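Local structure of uncharacterized hypothetical protein (Bacteroides uniformis, 4EIU) at residues Asn46-His49 and Asn50-Tyr54; Gly153-Lys156 and Asp157-Asn161; Ile188-Gly192 and Lys193-Gly197. The protein is of unknown function, a DUF3823 family protein whose N-terminal domain belongs to the transthyretin clan. All coordinates share one frame; numbering follows the deposited sequence.

Contact 1. Residues Asn46-His49 and Asn50-Tyr54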
ATOM      1  N   ASN A  46     -22.040 -11.875  14.133  1.00 68.84           N
ATOM      2  CA  ASN A  46     -21.590 -11.638  12.771  1.00 66.31           C
ATOM      3  C   ASN A  46     -20.583 -12.731  12.379  1.00 65.85           C
ATOM      4  O   ASN A  46     -19.877 -13.269  13.231  1.00 72.01           O
ATOM      5  CB  ASN A  46     -20.938 -10.250  12.674  1.00 60.89           C
ATOM      6  CG  ASN A  46     -21.858  -9.108  13.140  1.00 73.43           C
ATOM      7  OD1 ASN A  46     -23.087  -9.166  13.006  1.00 67.31           O
ATOM      8  ND2 ASN A  46     -21.246  -8.050  13.652  1.00 69.00           N
ATOM      9  N   VAL A  47     -20.493 -13.043  11.091  1.00 63.06           N
ATOM     10  CA  VAL A  47     -19.647 -14.155  10.664  1.00 62.96           C
ATOM     11  C   VAL A  47     -18.820 -13.748   9.454  1.00 56.85           C
ATOM     12  O   VAL A  47     -19.360 -13.165   8.505  1.00 57.14           O
ATOM     13  CB  VAL A  47     -20.489 -15.401  10.364  1.00 68.66           C
ATOM     14  CG1 VAL A  47     -21.613 -15.056   9.401  1.00 85.47           C
ATOM     15  CG2 VAL A  47     -19.620 -16.538   9.826  1.00 73.67           C
ATOM     16  N   GLN A  48     -17.522 -14.051   9.504  1.00 54.67           N
ATOM     17  CA  GLN A  48     -16.638 -13.875   8.348  1.00 49.98           C
ATOM     18  C   GLN A  48     -16.578 -15.205   7.566  1.00 50.88           C
ATOM     19  O   GLN A  48     -15.959 -16.165   8.019  1.00 55.86           O
ATOM     20  CB  GLN A  48     -15.255 -13.433   8.805  1.00 50.52           C
ATOM     21  CG  GLN A  48     -14.377 -13.122   7.629  1.00 46.51           C
ATOM     22  CD  GLN A  48     -13.069 -12.494   7.977  1.00 47.46           C
ATOM     23  OE1 GLN A  48     -12.873 -12.012   9.077  1.00 45.97           O
ATOM     24  NE2 GLN A  48     -12.180 -12.434   6.999  1.00 45.41           N
ATOM     25  N   HIS A  49     -17.274 -15.274   6.440  1.00 51.56           N
ATOM     26  CA  HIS A  49     -17.252 -16.470   5.571  1.00 52.30           C
ATOM     27  C   HIS A  49     -16.049 -16.500   4.651  1.00 54.68           C
ATOM     28  O   HIS A  49     -15.579 -17.583   4.300  1.00 55.98           O
ATOM     29  CB  HIS A  49     -18.501 -16.563   4.708  1.00 55.07           C
ATOM     30  CG  HIS A  49     -19.797 -16.463   5.481  1.00 65.29           C
ATOM     31  ND1 HIS A  49     -20.193 -17.399   6.362  1.00 67.57           N
ATOM     32  CD2 HIS A  49     -20.800 -15.482   5.465  1.00 66.67           C
ATOM     33  CE1 HIS A  49     -21.393 -17.039   6.878  1.00 76.22           C
ATOM     34  NE2 HIS A  49     -21.754 -15.860   6.323  1.00 68.57           N
ATOM     35  N   ASN A  50     -15.550 -15.324   4.263  1.00 48.97           N
ATOM     36  CA  ASN A  50     -14.468 -15.160   3.295  1.00 48.26           C
ATOM     37  C   ASN A  50     -13.176 -14.768   4.003  1.00 47.02           C
ATOM     38  O   ASN A  50     -13.139 -13.747   4.704  1.00 48.12           O
ATOM     39  CB  ASN A  50     -14.822 -14.057   2.299  1.00 47.20           C
ATOM     40  CG  ASN A  50     -16.125 -14.318   1.587  1.00 54.02           C
ATOM     41  OD1 ASN A  50     -17.162 -13.784   1.966  1.00 50.13           O
ATOM     42  ND2 ASN A  50     -16.088 -15.163   0.563  1.00 47.50           N
ATOM     43  N   PRO A  51     -12.120 -15.586   3.863  1.00 48.40           N
ATOM     44  CA  PRO A  51     -10.822 -15.160   4.380  1.00 43.99           C
ATOM     45  C   PRO A  51     -10.441 -13.749   3.919  1.00 45.17           C
ATOM     46  O   PRO A  51     -10.903 -13.272   2.865  1.00 43.31           O
ATOM     47  CB  PRO A  51      -9.831 -16.215   3.849  1.00 47.59           C
ATOM     48  CG  PRO A  51     -10.645 -17.307   3.254  1.00 57.66           C
ATOM     49  CD  PRO A  51     -12.059 -16.841   3.090  1.00 52.01           C
ATOM     50  N   ASP A  52      -9.666 -13.051   4.751  1.00 39.09           N
ATOM     51  CA  ASP A  52      -9.118 -11.809   4.351  1.00 39.31           C
ATOM     52  C   ASP A  52      -8.461 -11.993   2.986  1.00 41.17           C
ATOM     53  O   ASP A  52      -7.773 -12.987   2.762  1.00 39.58           O
ATOM     54  CB  ASP A  52      -8.036 -11.338   5.308  1.00 38.43           C
ATOM     55  CG  ASP A  52      -8.565 -11.009   6.700  1.00 44.56           C
ATOM     56  OD1 ASP A  52      -9.800 -10.936   6.872  1.00 46.31           O
ATOM     57  OD2 ASP A  52      -7.714 -10.842   7.610  1.00 43.17           O
ATOM     58  N   PHE A  53      -8.654 -11.035   2.098  1.00 38.80           N
ATOM     59  CA  PHE A  53      -8.067 -11.129   0.752  1.00 40.15           C
ATOM     60  C   PHE A  53      -7.481  -9.806   0.386  1.00 40.57           C
ATOM     61  O   PHE A  53      -7.642  -8.842   1.149  1.00 37.58           O
ATOM     62  CB  PHE A  53      -9.043 -11.695  -0.291  1.00 39.83           C
ATOM     63  CG  PHE A  53     -10.257 -10.856  -0.539  1.00 40.21           C
ATOM     64  CD1 PHE A  53     -11.416 -11.063   0.200  1.00 38.89           C
ATOM     65  CD2 PHE A  53     -10.277  -9.908  -1.542  1.00 38.60           C
ATOM     66  CE1 PHE A  53     -12.554 -10.300  -0.030  1.00 41.75           C
ATOM     67  CE2 PHE A  53     -11.398  -9.111  -1.733  1.00 44.83           C
ATOM     68  CZ  PHE A  53     -12.547  -9.316  -0.986  1.00 41.44           C
ATOM     69  N   TYR A  54      -6.744  -9.767  -0.725  1.00 36.25           N
ATOM     70  CA  TYR A  54      -5.904  -8.613  -1.059  1.00 34.44           C
ATOM     71  C   TYR A  54      -6.221  -8.018  -2.439  1.00 37.30           C
ATOM     72  O   TYR A  54      -6.584  -8.744  -3.399  1.00 38.98           O
ATOM     73  CB  TYR A  54      -4.427  -8.992  -0.890  1.00 38.97           C
ATOM     74  CG  TYR A  54      -4.132  -9.285   0.535  1.00 35.72           C
ATOM     75  CD1 TYR A  54      -4.325 -10.561   1.058  1.00 39.02           C
ATOM     76  CD2 TYR A  54      -3.708  -8.281   1.401  1.00 38.23           C
ATOM     77  CE1 TYR A  54      -4.124 -10.812   2.397  1.00 37.50           C
ATOM     78  CE2 TYR A  54      -3.505  -8.542   2.748  1.00 39.86           C
ATOM     79  CZ  TYR A  54      -3.712  -9.815   3.234  1.00 41.99           C
ATOM     80  OH  TYR A  54      -3.534 -10.047   4.569  1.00 43.17           O
TER
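The carboxamide nitrogen of Q48 reaches forward along its own chain and donates twice, once to the backbone and once to a side chain. NE2 lies 2.8 Å from N50 O, with an N-H...O angle of 165°, and 2.8 Å from D52 OD1, on the anti side of that carboxylate and well out of its plane. Both acceptors lie close to the plane of the Q48 amide, as two N-H groups of one carboxamide require. The Q48 and D52 side chains cross at about a right angle, yet their flat ends are turned only 24° against each other.

The Q48 chain gets there by being stretched out: CG is anti to the backbone N (chi1 -175°) and the next bond is extended too. Glutamine suits the place because its length spans the bend and its NH2 group serves two acceptors. P51, whose ring restricts its own phi, sits between the two acceptor residues, its CD resting 3.8 Å from H49 O.

Outside partners anchor the two acceptor residues: R37 in a salt bridge to D52 OD2, K65 O taking ND2 of buried N50. H49, their neighbour in the bend, bonds through NE2 to E40 and packs edge-to-face with F67. The bend lies in the loop between strands 35-40 and 53-54, and leads into 53-54, an outermost strand of the five-stranded antiparallel sheet, paired with 35-40.

Contact 2. Residues Gly153-Lys156 and Asp157-Asn161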
ATOM      1  N   GLY A 153      -3.838   7.240  21.286  1.00 44.10           N
ATOM      2  CA  GLY A 153      -2.941   7.005  22.412  1.00 45.69           C
ATOM      3  C   GLY A 153      -1.614   6.387  21.942  1.00 41.30           C
ATOM      4  O   GLY A 153      -1.476   5.963  20.822  1.00 39.36           O
ATOM      5  N   ASN A 154      -0.661   6.336  22.844  1.00 40.01           N
ATOM      6  CA  ASN A 154       0.681   5.901  22.538  1.00 43.41           C
ATOM      7  C   ASN A 154       1.224   6.632  21.271  1.00 40.05           C
ATOM      8  O   ASN A 154       1.837   6.053  20.414  1.00 38.64           O
ATOM      9  CB  ASN A 154       0.708   4.393  22.410  1.00 40.93           C
ATOM     10  CG  ASN A 154       2.124   3.842  22.350  1.00 42.43           C
ATOM     11  OD1 ASN A 154       2.369   2.908  21.607  1.00 51.19           O
ATOM     12  ND2 ASN A 154       3.050   4.467  23.028  1.00 41.20           N
ATOM     13  N   TRP A 155       0.911   7.914  21.158  1.00 39.88           N
ATOM     14  CA  TRP A 155       1.408   8.729  20.056  1.00 40.14           C
ATOM     15  C   TRP A 155       2.909   8.866  20.126  1.00 39.43           C
ATOM     16  O   TRP A 155       3.500   9.037  21.239  1.00 40.36           O
ATOM     17  CB  TRP A 155       0.724  10.112  20.038  1.00 38.18           C
ATOM     18  CG  TRP A 155       1.357  11.020  19.029  1.00 40.12           C
ATOM     19  CD1 TRP A 155       2.208  12.043  19.289  1.00 46.94           C
ATOM     20  CD2 TRP A 155       1.343  10.895  17.577  1.00 40.84           C
ATOM     21  NE1 TRP A 155       2.686  12.600  18.133  1.00 48.89           N
ATOM     22  CE2 TRP A 155       2.186  11.970  17.070  1.00 44.38           C
ATOM     23  CE3 TRP A 155       0.687  10.079  16.676  1.00 40.18           C
ATOM     24  CZ2 TRP A 155       2.388  12.169  15.719  1.00 44.03           C
ATOM     25  CZ3 TRP A 155       0.878  10.311  15.305  1.00 41.97           C
ATOM     26  CH2 TRP A 155       1.702  11.330  14.846  1.00 41.26           C
ATOM     27  N   LYS A 156       3.543   8.845  18.972  1.00 41.86           N
ATOM     28  CA  LYS A 156       4.988   9.217  18.857  1.00 42.14           C
ATOM     29  C   LYS A 156       5.222   9.986  17.547  1.00 39.99           C
ATOM     30  O   LYS A 156       4.775   9.523  16.474  1.00 41.27           O
ATOM     31  CB  LYS A 156       5.862   7.935  18.823  1.00 47.34           C
ATOM     32  CG  LYS A 156       5.640   6.958  19.992  1.00 43.73           C
ATOM     33  CD  LYS A 156       6.606   5.764  19.903  1.00 46.21           C
ATOM     34  CE  LYS A 156       6.383   4.787  21.045  1.00 48.54           C
ATOM     35  NZ  LYS A 156       7.352   3.655  21.010  1.00 54.27           N
ATOM     36  N   ASP A 157       5.947  11.106  17.595  1.00 40.48           N
ATOM     37  CA  ASP A 157       6.248  11.873  16.394  1.00 40.92           C
ATOM     38  C   ASP A 157       6.976  10.969  15.402  1.00 41.91           C
ATOM     39  O   ASP A 157       6.785  11.070  14.207  1.00 41.20           O
ATOM     40  CB  ASP A 157       7.134  13.054  16.673  1.00 39.25           C
ATOM     41  CG  ASP A 157       6.449  14.171  17.420  1.00 42.55           C
ATOM     42  OD1 ASP A 157       5.202  14.196  17.528  1.00 46.93           O
ATOM     43  OD2 ASP A 157       7.171  14.990  17.943  1.00 47.15           O
ATOM     44  N   GLU A 158       7.788  10.043  15.902  1.00 41.05           N
ATOM     45  CA  GLU A 158       8.600   9.184  15.008  1.00 41.43           C
ATOM     46  C   GLU A 158       7.788   8.228  14.120  1.00 46.42           C
ATOM     47  O   GLU A 158       8.331   7.635  13.177  1.00 43.05           O
ATOM     48  CB  GLU A 158       9.649   8.416  15.852  1.00 43.16           C
ATOM     49  CG  GLU A 158       9.044   7.226  16.602  1.00 48.84           C
ATOM     50  CD  GLU A 158      10.056   6.490  17.500  1.00 55.23           C
ATOM     51  OE1 GLU A 158      11.121   7.006  17.727  1.00 58.88           O
ATOM     52  OE2 GLU A 158       9.775   5.391  17.994  1.00 71.27           O
ATOM     53  N   TYR A 159       6.500   8.073  14.414  1.00 39.46           N
ATOM     54  CA  TYR A 159       5.621   7.294  13.534  1.00 40.26           C
ATOM     55  C   TYR A 159       5.632   7.848  12.090  1.00 47.64           C
ATOM     56  O   TYR A 159       5.497   7.098  11.133  1.00 45.00           O
ATOM     57  CB  TYR A 159       4.192   7.233  14.047  1.00 37.25           C
ATOM     58  CG  TYR A 159       3.939   6.449  15.326  1.00 40.81           C
ATOM     59  CD1 TYR A 159       4.800   5.474  15.766  1.00 40.36           C
ATOM     60  CD2 TYR A 159       2.800   6.698  16.088  1.00 39.49           C
ATOM     61  CE1 TYR A 159       4.567   4.802  16.941  1.00 43.06           C
ATOM     62  CE2 TYR A 159       2.549   6.024  17.281  1.00 38.57           C
ATOM     63  CZ  TYR A 159       3.414   5.045  17.675  1.00 43.01           C
ATOM     64  OH  TYR A 159       3.204   4.389  18.866  1.00 44.35           O
ATOM     65  N   LEU A 160       5.846   9.149  11.937  1.00 42.94           N
ATOM     66  CA  LEU A 160       5.903   9.770  10.629  1.00 41.69           C
ATOM     67  C   LEU A 160       7.205   9.571   9.848  1.00 42.75           C
ATOM     68  O   LEU A 160       7.225   9.855   8.653  1.00 46.79           O
ATOM     69  CB  LEU A 160       5.521  11.241  10.715  1.00 45.90           C
ATOM     70  CG  LEU A 160       4.026  11.511  10.792  1.00 45.30           C
ATOM     71  CD1 LEU A 160       3.820  12.900  11.388  1.00 48.63           C
ATOM     72  CD2 LEU A 160       3.372  11.335   9.429  1.00 43.34           C
ATOM     73  N   ASN A 161       8.268   9.038  10.473  1.00 46.95           N
ATOM     74  CA  ASN A 161       9.568   8.936   9.808  1.00 50.44           C
ATOM     75  C   ASN A 161       9.466   8.025   8.566  1.00 51.25           C
ATOM     76  O   ASN A 161       8.934   6.911   8.639  1.00 45.22           O
ATOM     77  CB  ASN A 161      10.654   8.351  10.726  1.00 52.19           C
ATOM     78  CG  ASN A 161      11.024   9.271  11.892  1.00 55.55           C
ATOM     79  OD1 ASN A 161      10.753  10.455  11.873  1.00 52.32           O
ATOM     80  ND2 ASN A 161      11.625   8.702  12.907  1.00 50.59           N
TER
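The ring of Y159 has K156 CB over the centre of one face and N154 O at its edge. The CH-pi contact is almost vertical: CB stands 3.9 Å from the ring centroid, 9° off the normal. Beyond it the extended lysine chain runs on past the phenol end, CG lying 3.7 Å from Y159 OH. Lysine suits this place because its methylenes can lie against an aromatic ring while the rest of the chain runs on beside the E158 side chain, the opposite charges near each other but beyond salt-bridge distance.

At the ring's edge, Y159 OH donates to N154 O across 2.7 Å, nearly along the C=O axis, so the phenol spans the turn and ties its far end to the backbone before W155. The Y159 edge is turned to the face of the six-membered ring of W155, in an offset edge-to-face pair with planes 88° apart and the ring centroids 5.8 Å apart.

The indole has its own partners at the edge. With CG anti to the backbone N (chi1 172°), W155 carries its ring forward alongside the residues that follow, and NE1 donates to D157 OD1 at 3.0 Å, on the anti side of the carboxylate, somewhat tilted from the indole plane and out of the carboxylate plane as well. L160 CD1 also meets the indole edge, at CH2, while D157 N lies over the rim of one face. A backbone bond from Y159 N to K156 O accompanies the start of the 3-10 turn 157-160.

Outside the loop, W155 packs on F145 and I149 of helix 142-149, L160 touches D142 and F145, and Y159 meets Y227 edge-to-face. The turn therefore lies against that helix and delivers the chain into strand 162-170.

Contact 3. Residues Ile188-Gly192 and Lys193-Gly197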
ATOM      1  N   ILE A 188      17.368   1.786   0.072  1.00 62.86           N
ATOM      2  CA  ILE A 188      18.099   2.735   0.897  1.00 64.81           C
ATOM      3  C   ILE A 188      17.314   2.842   2.184  1.00 64.11           C
ATOM      4  O   ILE A 188      16.098   3.049   2.132  1.00 59.58           O
ATOM      5  CB  ILE A 188      18.205   4.144   0.278  1.00 69.96           C
ATOM      6  CG1 ILE A 188      18.771   4.096  -1.153  1.00 78.58           C
ATOM      7  CG2 ILE A 188      19.123   5.011   1.137  1.00 67.41           C
ATOM      8  CD1 ILE A 188      18.499   5.356  -1.954  1.00 71.51           C
ATOM      9  N   ASN A 189      17.990   2.679   3.319  1.00 63.21           N
ATOM     10  CA  ASN A 189      17.399   2.844   4.640  1.00 64.66           C
ATOM     11  C   ASN A 189      17.771   4.201   5.203  1.00 66.94           C
ATOM     12  O   ASN A 189      18.864   4.659   4.976  1.00 68.31           O
ATOM     13  CB  ASN A 189      17.929   1.789   5.607  1.00 71.71           C
ATOM     14  CG  ASN A 189      17.604   0.390   5.169  1.00 69.88           C
ATOM     15  OD1 ASN A 189      16.485   0.096   4.875  1.00 63.83           O
ATOM     16  ND2 ASN A 189      18.606  -0.478   5.112  1.00 72.18           N
ATOM     17  N   TYR A 190      16.854   4.828   5.947  1.00 65.50           N
ATOM     18  CA  TYR A 190      17.075   6.155   6.540  1.00 68.65           C
ATOM     19  C   TYR A 190      16.869   6.066   8.047  1.00 64.12           C
ATOM     20  O   TYR A 190      15.870   5.531   8.508  1.00 65.72           O
ATOM     21  CB  TYR A 190      16.098   7.167   5.928  1.00 61.72           C
ATOM     22  CG  TYR A 190      16.316   7.331   4.448  1.00 61.91           C
ATOM     23  CD1 TYR A 190      17.336   8.148   3.964  1.00 65.24           C
ATOM     24  CD2 TYR A 190      15.561   6.630   3.534  1.00 60.74           C
ATOM     25  CE1 TYR A 190      17.576   8.281   2.597  1.00 67.81           C
ATOM     26  CE2 TYR A 190      15.786   6.765   2.168  1.00 61.49           C
ATOM     27  CZ  TYR A 190      16.772   7.590   1.705  1.00 70.91           C
ATOM     28  OH  TYR A 190      16.947   7.691   0.355  1.00 71.61           O
ATOM     29  N   GLU A 191      17.812   6.588   8.810  1.00 61.80           N
ATOM     30  CA  GLU A 191      17.739   6.484  10.264  1.00 68.91           C
ATOM     31  C   GLU A 191      16.902   7.643  10.815  1.00 67.01           C
ATOM     32  O   GLU A 191      17.002   8.783  10.337  1.00 65.04           O
ATOM     33  CB  GLU A 191      19.139   6.477  10.869  1.00 77.53           C
ATOM     34  CG  GLU A 191      19.155   5.973  12.309  1.00 89.81           C
ATOM     35  CD  GLU A 191      20.336   6.486  13.105  1.00103.00           C
ATOM     36  OE1 GLU A 191      21.426   6.640  12.522  1.00103.60           O
ATOM     37  OE2 GLU A 191      20.169   6.748  14.316  1.00121.23           O
ATOM     38  N   GLY A 192      16.065   7.368  11.810  1.00 61.97           N
ATOM     39  CA  GLY A 192      15.369   8.458  12.495  1.00 57.33           C
ATOM     40  C   GLY A 192      14.597   9.273  11.470  1.00 62.89           C
ATOM     41  O   GLY A 192      13.958   8.695  10.569  1.00 60.06           O
ATOM     42  N   LYS A 193      14.660  10.602  11.585  1.00 53.92           N
ATOM     43  CA  LYS A 193      13.948  11.482  10.639  1.00 63.51           C
ATOM     44  C   LYS A 193      14.778  12.026   9.482  1.00 61.38           C
ATOM     45  O   LYS A 193      14.389  13.017   8.886  1.00 66.64           O
ATOM     46  CB  LYS A 193      13.238  12.639  11.374  1.00 62.69           C
ATOM     47  CG  LYS A 193      14.072  13.783  11.912  1.00 77.58           C
ATOM     48  CD  LYS A 193      13.186  14.730  12.729  1.00 77.86           C
ATOM     49  CE  LYS A 193      13.983  15.461  13.817  1.00 96.25           C
ATOM     50  NZ  LYS A 193      14.928  16.505  13.332  1.00 82.24           N
ATOM     51  N   SER A 194      15.859  11.347   9.114  1.00 63.96           N
ATOM     52  CA  SER A 194      16.828  11.915   8.143  1.00 74.00           C
ATOM     53  C   SER A 194      16.313  11.985   6.692  1.00 72.65           C
ATOM     54  O   SER A 194      16.943  12.596   5.850  1.00 69.02           O
ATOM     55  CB  SER A 194      18.131  11.120   8.168  1.00 76.15           C
ATOM     56  OG  SER A 194      17.835   9.767   7.853  1.00 75.68           O
ATOM     57  N   PHE A 195      15.190  11.349   6.383  1.00 61.69           N
ATOM     58  CA  PHE A 195      14.552  11.543   5.082  1.00 59.72           C
ATOM     59  C   PHE A 195      13.825  12.882   4.883  1.00 61.95           C
ATOM     60  O   PHE A 195      13.547  13.245   3.722  1.00 63.67           O
ATOM     61  CB  PHE A 195      13.522  10.438   4.792  1.00 56.37           C
ATOM     62  CG  PHE A 195      13.167  10.347   3.336  1.00 55.04           C
ATOM     63  CD1 PHE A 195      14.003   9.676   2.456  1.00 59.94           C
ATOM     64  CD2 PHE A 195      12.035  10.980   2.833  1.00 61.61           C
ATOM     65  CE1 PHE A 195      13.717   9.623   1.099  1.00 59.32           C
ATOM     66  CE2 PHE A 195      11.728  10.915   1.482  1.00 61.86           C
ATOM     67  CZ  PHE A 195      12.577  10.237   0.616  1.00 66.14           C
ATOM     68  N   GLU A 196      13.488  13.600   5.961  1.00 60.28           N
ATOM     69  CA  GLU A 196      12.674  14.831   5.852  1.00 62.25           C
ATOM     70  C   GLU A 196      13.172  15.794   4.788  1.00 68.85           C
ATOM     71  O   GLU A 196      12.392  16.305   3.990  1.00 67.71           O
ATOM     72  CB  GLU A 196      12.586  15.581   7.192  1.00 69.84           C
ATOM     73  CG  GLU A 196      11.656  14.974   8.218  1.00 73.60           C
ATOM     74  CD  GLU A 196      10.216  14.818   7.722  1.00 92.76           C
ATOM     75  OE1 GLU A 196       9.562  15.831   7.375  1.00 75.94           O
ATOM     76  OE2 GLU A 196       9.735  13.667   7.667  1.00 81.61           O
ATOM     77  N   GLY A 197      14.475  16.055   4.773  1.00 71.32           N
ATOM     78  CA  GLY A 197      15.056  16.924   3.752  1.00 73.66           C
ATOM     79  C   GLY A 197      14.981  16.403   2.321  1.00 74.79           C
ATOM     80  O   GLY A 197      15.234  17.150   1.391  1.00 78.03           O
TER
HETATM   81  O   HOH W   1      13.463   9.609   7.927  1.00 51.23           O
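E191 O accepts two hydrogen bonds from one residue: S194 N at 3.1 Å, closing a type II' beta turn, and S194 OG at 2.8 Å. The hydroxyl reaches it because OG sits between the backbone N and carbonyl carbon (chi1 58°), folded back over the turn; serine suits the place, being short and a donor. G192 takes the positive phi that this turn type requires.

Water 1 joins the next pair, donating to G192 O at 2.8 Å and accepting from F195 N at 2.9 Å. A type I turn follows, in which E196 N bonds to K193 O.

Beside these polar links the F195 edge meets the face of Y190, with F195 CD1 over the centre of the Tyr ring, 3.4 Å from Y190 CE2, and the planes 72° apart. With an alanine here in place of Y190, F195 would probably lose the face against which its edge rests, leaving a gap beside I165 and the phenyl group freer to turn.

The chemistry thus divides: E191 O is matched by S194, G192 O and F195 N by the water, and K193 O by E196 N, while the two rings, both touching I165, add an apolar contact with strand 162-170.

All three contacts are local and lie at the surface, each in or beside a loop bordering a sheet strand. Contact 1 stands apart in the N-terminal DUF3823 region, its centre about 37 Å from that of contact 3 and on the opposite side of the chain's centre. Contacts 2 and 3 are neighbours, centres about 15 Å apart, where N161 packs on G192 and K193; both adjoin strand 162-170, and R138 serves both, bonding L160 O and pairing with E196. Chemistry differs accordingly. Contact 1 is dominated by hydrogen bonds, whereas contacts 2 and 3 add edge-to-face aromatic pairs: in contact 2 the W155 ring packs on helix 142-149, in contact 3 both rings touch strand 162-170.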